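Local structure of uncharacterized protein (Aeropyrum pernix, 3P1Z) at residues A[64-68]-A[69-73]; A[84-87]-A[88-92]. The protein is uncharacterised but probably binds nucleic acid and may act in tRNA intron cleavage. One frame throughout, in Å; residues are numbered along the deposited sequence.

Contact 1 of 2, residues A[64-68]-A[69-73]; sequences GETRG and WAAAV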
ATOM      1  N   GLY A  64      41.532 -12.876 -15.796  1.00 99.99           N
ATOM      2  CA  GLY A  64      42.888 -12.991 -15.284  1.00 85.18           C
ATOM      3  C   GLY A  64      42.974 -14.194 -14.371  1.00 91.47           C
ATOM      4  O   GLY A  64      42.687 -15.319 -14.791  1.00 93.39           O
ATOM      5  N   GLU A  65      43.356 -13.948 -13.119  1.00 97.83           N
ATOM      6  CA  GLU A  65      43.369 -14.982 -12.086  1.00 99.56           C
ATOM      7  C   GLU A  65      42.112 -14.921 -11.229  1.00 99.49           C
ATOM      8  O   GLU A  65      41.975 -15.656 -10.248  1.00104.89           O
ATOM      9  CB  GLU A  65      44.616 -14.852 -11.204  1.00 94.86           C
ATOM     10  CG  GLU A  65      45.855 -15.440 -11.833  1.00 97.47           C
ATOM     11  CD  GLU A  65      45.611 -16.848 -12.353  1.00103.82           C
ATOM     12  OE1 GLU A  65      45.510 -17.784 -11.522  1.00101.48           O
ATOM     13  OE2 GLU A  65      45.522 -17.015 -13.593  1.00101.10           O
ATOM     14  N   THR A  66      41.194 -14.037 -11.606  1.00 97.16           N
ATOM     15  CA  THR A  66      39.966 -13.851 -10.848  1.00 89.65           C
ATOM     16  C   THR A  66      38.827 -14.657 -11.460  1.00 81.64           C
ATOM     17  O   THR A  66      38.639 -14.653 -12.676  1.00 83.08           O
ATOM     18  CB  THR A  66      39.586 -12.361 -10.768  1.00 88.49           C
ATOM     19  OG1 THR A  66      40.684 -11.627 -10.216  1.00 90.16           O
ATOM     20  CG2 THR A  66      38.369 -12.171  -9.886  1.00 90.61           C
ATOM     21  N   ARG A  67      38.082 -15.366 -10.621  1.00 78.72           N
ATOM     22  CA  ARG A  67      36.972 -16.168 -11.117  1.00 83.75           C
ATOM     23  C   ARG A  67      35.612 -15.754 -10.562  1.00 78.48           C
ATOM     24  O   ARG A  67      35.517 -14.951  -9.633  1.00 74.52           O
ATOM     25  CB  ARG A  67      37.196 -17.651 -10.827  1.00 86.50           C
ATOM     26  CG  ARG A  67      38.401 -18.249 -11.495  1.00 87.57           C
ATOM     27  CD  ARG A  67      38.149 -19.725 -11.754  1.00100.85           C
ATOM     28  NE  ARG A  67      39.339 -20.400 -12.265  1.00108.20           N
ATOM     29  CZ  ARG A  67      39.395 -21.688 -12.589  1.00106.48           C
ATOM     30  NH1 ARG A  67      38.319 -22.464 -12.459  1.00104.09           N
ATOM     31  NH2 ARG A  67      40.536 -22.196 -13.043  1.00104.61           N
ATOM     32  N   GLY A  68      34.566 -16.322 -11.158  1.00 74.21           N
ATOM     33  CA  GLY A  68      33.212 -16.203 -10.661  1.00 67.55           C
ATOM     34  C   GLY A  68      32.794 -14.807 -10.243  1.00 69.45           C
ATOM     35  O   GLY A  68      33.213 -13.814 -10.828  1.00 67.37           O
ATOM     36  N   TRP A  69      31.964 -14.744  -9.210  1.00 74.54           N
ATOM     37  CA  TRP A  69      31.338 -13.501  -8.776  1.00 64.90           C
ATOM     38  C   TRP A  69      32.332 -12.427  -8.372  1.00 63.51           C
ATOM     39  O   TRP A  69      32.035 -11.242  -8.460  1.00 71.93           O
ATOM     40  CB  TRP A  69      30.319 -13.772  -7.666  1.00 58.66           C
ATOM     41  CG  TRP A  69      29.028 -14.251  -8.219  1.00 58.23           C
ATOM     42  CD1 TRP A  69      28.675 -15.543  -8.501  1.00 61.25           C
ATOM     43  CD2 TRP A  69      27.920 -13.444  -8.591  1.00 62.37           C
ATOM     44  NE1 TRP A  69      27.405 -15.586  -9.014  1.00 55.45           N
ATOM     45  CE2 TRP A  69      26.919 -14.308  -9.083  1.00 63.92           C
ATOM     46  CE3 TRP A  69      27.672 -12.073  -8.552  1.00 58.57           C
ATOM     47  CZ2 TRP A  69      25.683 -13.835  -9.532  1.00 64.16           C
ATOM     48  CZ3 TRP A  69      26.455 -11.614  -8.996  1.00 61.20           C
ATOM     49  CH2 TRP A  69      25.472 -12.489  -9.476  1.00 56.68           C
ATOM     50  N   ALA A  70      33.510 -12.838  -7.928  1.00 61.64           N
ATOM     51  CA  ALA A  70      34.576 -11.889  -7.659  1.00 64.49           C
ATOM     52  C   ALA A  70      35.021 -11.255  -8.976  1.00 70.33           C
ATOM     53  O   ALA A  70      35.510 -10.123  -9.002  1.00 68.31           O
ATOM     54  CB  ALA A  70      35.733 -12.578  -6.978  1.00 68.78           C
ATOM     55  N   ALA A  71      34.846 -11.986 -10.075  1.00 68.21           N
ATOM     56  CA  ALA A  71      35.156 -11.452 -11.400  1.00 70.91           C
ATOM     57  C   ALA A  71      33.992 -10.615 -11.919  1.00 66.53           C
ATOM     58  O   ALA A  71      34.186  -9.596 -12.591  1.00 62.77           O
ATOM     59  CB  ALA A  71      35.486 -12.574 -12.379  1.00 68.95           C
ATOM     60  N   ALA A  72      32.779 -11.053 -11.599  1.00 69.33           N
ATOM     61  CA  ALA A  72      31.576 -10.323 -11.984  1.00 70.71           C
ATOM     62  C   ALA A  72      31.611  -8.934 -11.362  1.00 64.15           C
ATOM     63  O   ALA A  72      31.468  -7.921 -12.046  1.00 60.45           O
ATOM     64  CB  ALA A  72      30.324 -11.083 -11.545  1.00 65.35           C
ATOM     65  N   VAL A  73      31.830  -8.903 -10.057  1.00 64.63           N
ATOM     66  CA  VAL A  73      31.964  -7.654  -9.339  1.00 64.91           C
ATOM     67  C   VAL A  73      33.045  -6.785  -9.960  1.00 64.58           C
ATOM     68  O   VAL A  73      32.987  -5.568  -9.863  1.00 70.12           O
ATOM     69  CB  VAL A  73      32.293  -7.911  -7.852  1.00 60.69           C
ATOM     70  CG1 VAL A  73      32.726  -6.621  -7.153  1.00 49.27           C
ATOM     71  CG2 VAL A  73      31.090  -8.537  -7.166  1.00 62.70           C
TER
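Thr66 lays its methyl group along the first turn of helix 68-79, where CG2 comes within 3.5 Å of Ala71 N and 3.9 Å of Ala70 CB. The side-chain rotation (chi1 -56°) sorts its two branches: CG2 stands anti to the backbone N and meets the two alanines, while OG1 sits beside that N and makes a weak hydrogen bond with the carboxylate of Glu74, further along the same helix. Ala71 CB, directed back at the incoming chain, completes the apolar patch at 3.8 Å from Thr66 CG2.

Beyond Thr66 the contact is made largely by backbone. Gly68 O accepts two N-H groups of the first turn. Ala72 N approaches at 2.9 Å and lies in the carbonyl plane, whereas Ala71 N comes from above that plane, 45° out of it. Ala71 N also makes a weak hydrogen bond to Arg67 O (3.1 Å), so one amide is shared by two successive carbonyls. Gly68 has a positive phi, a backbone shape that favours glycine.

The larger side chains leave in other directions. The Arg67 side chain starts away from the turn and packs on Cys11 and Cys62, a pair joined by a disulfide, with a weak hydrogen bond to Ala9 O. Trp69 touches the preceding residue through CB, 3.7 Å from Gly68 C, and carries its indole toward helices 49-57 and 83-95. The arrangement is that of an alpha-helix N-terminus entered from an extended loop, with i to i+3 and i to i+4 bonds overlapping on one carbonyl, here within the SEN2-like N-terminal domain.

Contact 2 of 2, residues A[84-87]-A[88-92]; sequences DTAL and VYFDL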
ATOM      1  N   ASP A  84      21.868  -3.819 -10.028  1.00 50.68           N
ATOM      2  CA  ASP A  84      20.537  -4.361 -10.274  1.00 47.69           C
ATOM      3  C   ASP A  84      20.308  -4.735 -11.737  1.00 48.65           C
ATOM      4  O   ASP A  84      19.838  -5.830 -12.011  1.00 48.43           O
ATOM      5  CB  ASP A  84      19.453  -3.412  -9.779  1.00 43.94           C
ATOM      6  CG  ASP A  84      19.361  -3.361  -8.277  1.00 42.97           C
ATOM      7  OD1 ASP A  84      19.731  -4.347  -7.602  1.00 43.94           O
ATOM      8  OD2 ASP A  84      18.896  -2.325  -7.771  1.00 41.92           O
ATOM      9  N   THR A  85      20.634  -3.831 -12.666  1.00 48.06           N
ATOM     10  CA  THR A  85      20.505  -4.109 -14.107  1.00 47.26           C
ATOM     11  C   THR A  85      21.158  -5.443 -14.448  1.00 51.38           C
ATOM     12  O   THR A  85      20.601  -6.254 -15.188  1.00 49.47           O
ATOM     13  CB  THR A  85      21.218  -3.053 -14.983  1.00 50.57           C
ATOM     14  OG1 THR A  85      21.022  -1.737 -14.457  1.00 48.35           O
ATOM     15  CG2 THR A  85      20.721  -3.109 -16.404  1.00 38.99           C
ATOM     16  N   ALA A  86      22.365  -5.630 -13.913  1.00 56.36           N
ATOM     17  CA  ALA A  86      23.182  -6.830 -14.108  1.00 56.42           C
ATOM     18  C   ALA A  86      22.465  -8.075 -13.614  1.00 55.09           C
ATOM     19  O   ALA A  86      22.546  -9.147 -14.219  1.00 50.73           O
ATOM     20  CB  ALA A  86      24.498  -6.678 -13.372  1.00 49.73           C
ATOM     21  N   LEU A  87      21.789  -7.922 -12.480  1.00 56.89           N
ATOM     22  CA  LEU A  87      21.014  -9.003 -11.896  1.00 55.59           C
ATOM     23  C   LEU A  87      19.848  -9.357 -12.812  1.00 54.29           C
ATOM     24  O   LEU A  87      19.667 -10.534 -13.142  1.00 57.39           O
ATOM     25  CB  LEU A  87      20.537  -8.642 -10.479  1.00 52.24           C
ATOM     26  CG  LEU A  87      21.650  -8.569  -9.423  1.00 56.34           C
ATOM     27  CD1 LEU A  87      21.153  -8.057  -8.059  1.00 52.19           C
ATOM     28  CD2 LEU A  87      22.319  -9.934  -9.287  1.00 54.45           C
ATOM     29  N   VAL A  88      19.081  -8.350 -13.244  1.00 46.74           N
ATOM     30  CA  VAL A  88      17.916  -8.578 -14.104  1.00 49.15           C
ATOM     31  C   VAL A  88      18.353  -9.172 -15.414  1.00 54.97           C
ATOM     32  O   VAL A  88      17.598  -9.887 -16.079  1.00 54.46           O
ATOM     33  CB  VAL A  88      17.174  -7.275 -14.454  1.00 48.61           C
ATOM     34  CG1 VAL A  88      15.970  -7.583 -15.328  1.00 40.57           C
ATOM     35  CG2 VAL A  88      16.758  -6.544 -13.196  1.00 48.53           C
ATOM     36  N   TYR A  89      19.579  -8.825 -15.784  1.00 53.13           N
ATOM     37  CA  TYR A  89      20.221  -9.344 -16.972  1.00 55.78           C
ATOM     38  C   TYR A  89      20.509 -10.813 -16.760  1.00 57.45           C
ATOM     39  O   TYR A  89      20.063 -11.656 -17.535  1.00 60.01           O
ATOM     40  CB  TYR A  89      21.528  -8.601 -17.195  1.00 54.44           C
ATOM     41  CG  TYR A  89      22.222  -8.924 -18.483  1.00 56.24           C
ATOM     42  CD1 TYR A  89      22.184  -8.032 -19.543  1.00 62.27           C
ATOM     43  CD2 TYR A  89      22.928 -10.107 -18.642  1.00 57.29           C
ATOM     44  CE1 TYR A  89      22.830  -8.310 -20.733  1.00 61.38           C
ATOM     45  CE2 TYR A  89      23.575 -10.392 -19.829  1.00 59.75           C
ATOM     46  CZ  TYR A  89      23.517  -9.488 -20.870  1.00 62.13           C
ATOM     47  OH  TYR A  89      24.142  -9.743 -22.061  1.00 64.73           O
ATOM     48  N   PHE A  90      21.252 -11.118 -15.701  1.00 56.01           N
ATOM     49  CA  PHE A  90      21.611 -12.500 -15.417  1.00 54.63           C
ATOM     50  C   PHE A  90      20.365 -13.359 -15.431  1.00 54.87           C
ATOM     51  O   PHE A  90      20.309 -14.372 -16.125  1.00 51.66           O
ATOM     52  CB  PHE A  90      22.289 -12.642 -14.056  1.00 55.58           C
ATOM     53  CG  PHE A  90      23.601 -11.937 -13.947  1.00 55.35           C
ATOM     54  CD1 PHE A  90      24.230 -11.427 -15.064  1.00 63.06           C
ATOM     55  CD2 PHE A  90      24.225 -11.809 -12.720  1.00 58.60           C
ATOM     56  CE1 PHE A  90      25.439 -10.771 -14.953  1.00 64.52           C
ATOM     57  CE2 PHE A  90      25.440 -11.168 -12.606  1.00 60.04           C
ATOM     58  CZ  PHE A  90      26.049 -10.648 -13.724  1.00 61.03           C
ATOM     59  N   ASP A  91      19.378 -12.941 -14.640  1.00 56.41           N
ATOM     60  CA  ASP A  91      18.092 -13.613 -14.557  1.00 53.64           C
ATOM     61  C   ASP A  91      17.598 -13.866 -15.967  1.00 57.57           C
ATOM     62  O   ASP A  91      17.250 -14.992 -16.322  1.00 54.36           O
ATOM     63  CB  ASP A  91      17.092 -12.729 -13.807  1.00 52.07           C
ATOM     64  CG  ASP A  91      15.877 -13.501 -13.300  1.00 58.98           C
ATOM     65  OD1 ASP A  91      16.011 -14.288 -12.339  1.00 62.82           O
ATOM     66  OD2 ASP A  91      14.776 -13.304 -13.854  1.00 57.94           O
ATOM     67  N   LEU A  92      17.593 -12.815 -16.782  1.00 57.58           N
ATOM     68  CA  LEU A  92      17.121 -12.930 -18.156  1.00 55.18           C
ATOM     69  C   LEU A  92      17.993 -13.848 -19.012  1.00 59.26           C
ATOM     70  O   LEU A  92      17.477 -14.615 -19.832  1.00 62.39           O
ATOM     71  CB  LEU A  92      16.968 -11.546 -18.801  1.00 59.32           C
ATOM     72  CG  LEU A  92      15.809 -10.668 -18.281  1.00 60.57           C
ATOM     73  CD1 LEU A  92      15.881  -9.261 -18.889  1.00 53.79           C
ATOM     74  CD2 LEU A  92      14.423 -11.312 -18.503  1.00 46.23           C
TER
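The phenyl ring of Phe90 lies with one face over the carbonyl group of Ala86: the O is over that face, with C behind it, 3.9 Å from the ring plane, and the same O accepts the Phe90 N-H. CG anti to the carbonyl carbon (chi1 -64°) turns the ring back over the preceding turn, bringing CZ to 4.3 Å from Ala86 CB. Leu87 flanks the ring from the next position, its CD2 4.4 Å from Phe90 CD2. An alanine here would probably strip the Ala86 carbonyl of its aromatic cover and leave a gap beside Leu87 and against helix 49-57.

Tyr89 departs differently: its CB sits 3.2 Å from Ala86 O, but CG is anti to the backbone N (chi1 -173°), and the ring leads away to a hydrogen bond between OH and Glu51. Val88 sets CG2 3.4 Å from Asp84 O and packs on strand 146-152. Asp91 OD2 makes a salt bridge to Lys95 and a hydrogen bond to Tyr160 OH. Asp84 OD2 is hydrogen-bonded to Ser123 OG, and its OD1 forms a salt bridge with a basic side chain of another chain.

Four consecutive i to i+4 backbone hydrogen bonds run from Val88 N-Asp84 O to Asp91 N-Leu87 O. This is a regular, buried alpha helix packed between helix 49-57 and the mixed sheet of the tRNA intron endonuclease catalytic C-terminal domain.

Contacts 1 and 2 belong to successive helices, 68-79 and 83-95, and their centres lie about 17 Å apart. They nevertheless touch, because the Trp69 indole extends from contact 1 to the ring of Phe90 in contact 2: Trp69 CH2 is 3.4 Å from Phe90 CE2, with the ring planes at about 75°. The same Trp69 CH2 lies 4.1 Å from Leu87 CD2. Ser57 of helix 49-57 touches both aromatic residues, joining a third helix to the junction. Contact 1 belongs to the SEN2-like N-terminal domain and contact 2 to the catalytic C-terminal one, so this aromatic pair bridges the two regions of the chain.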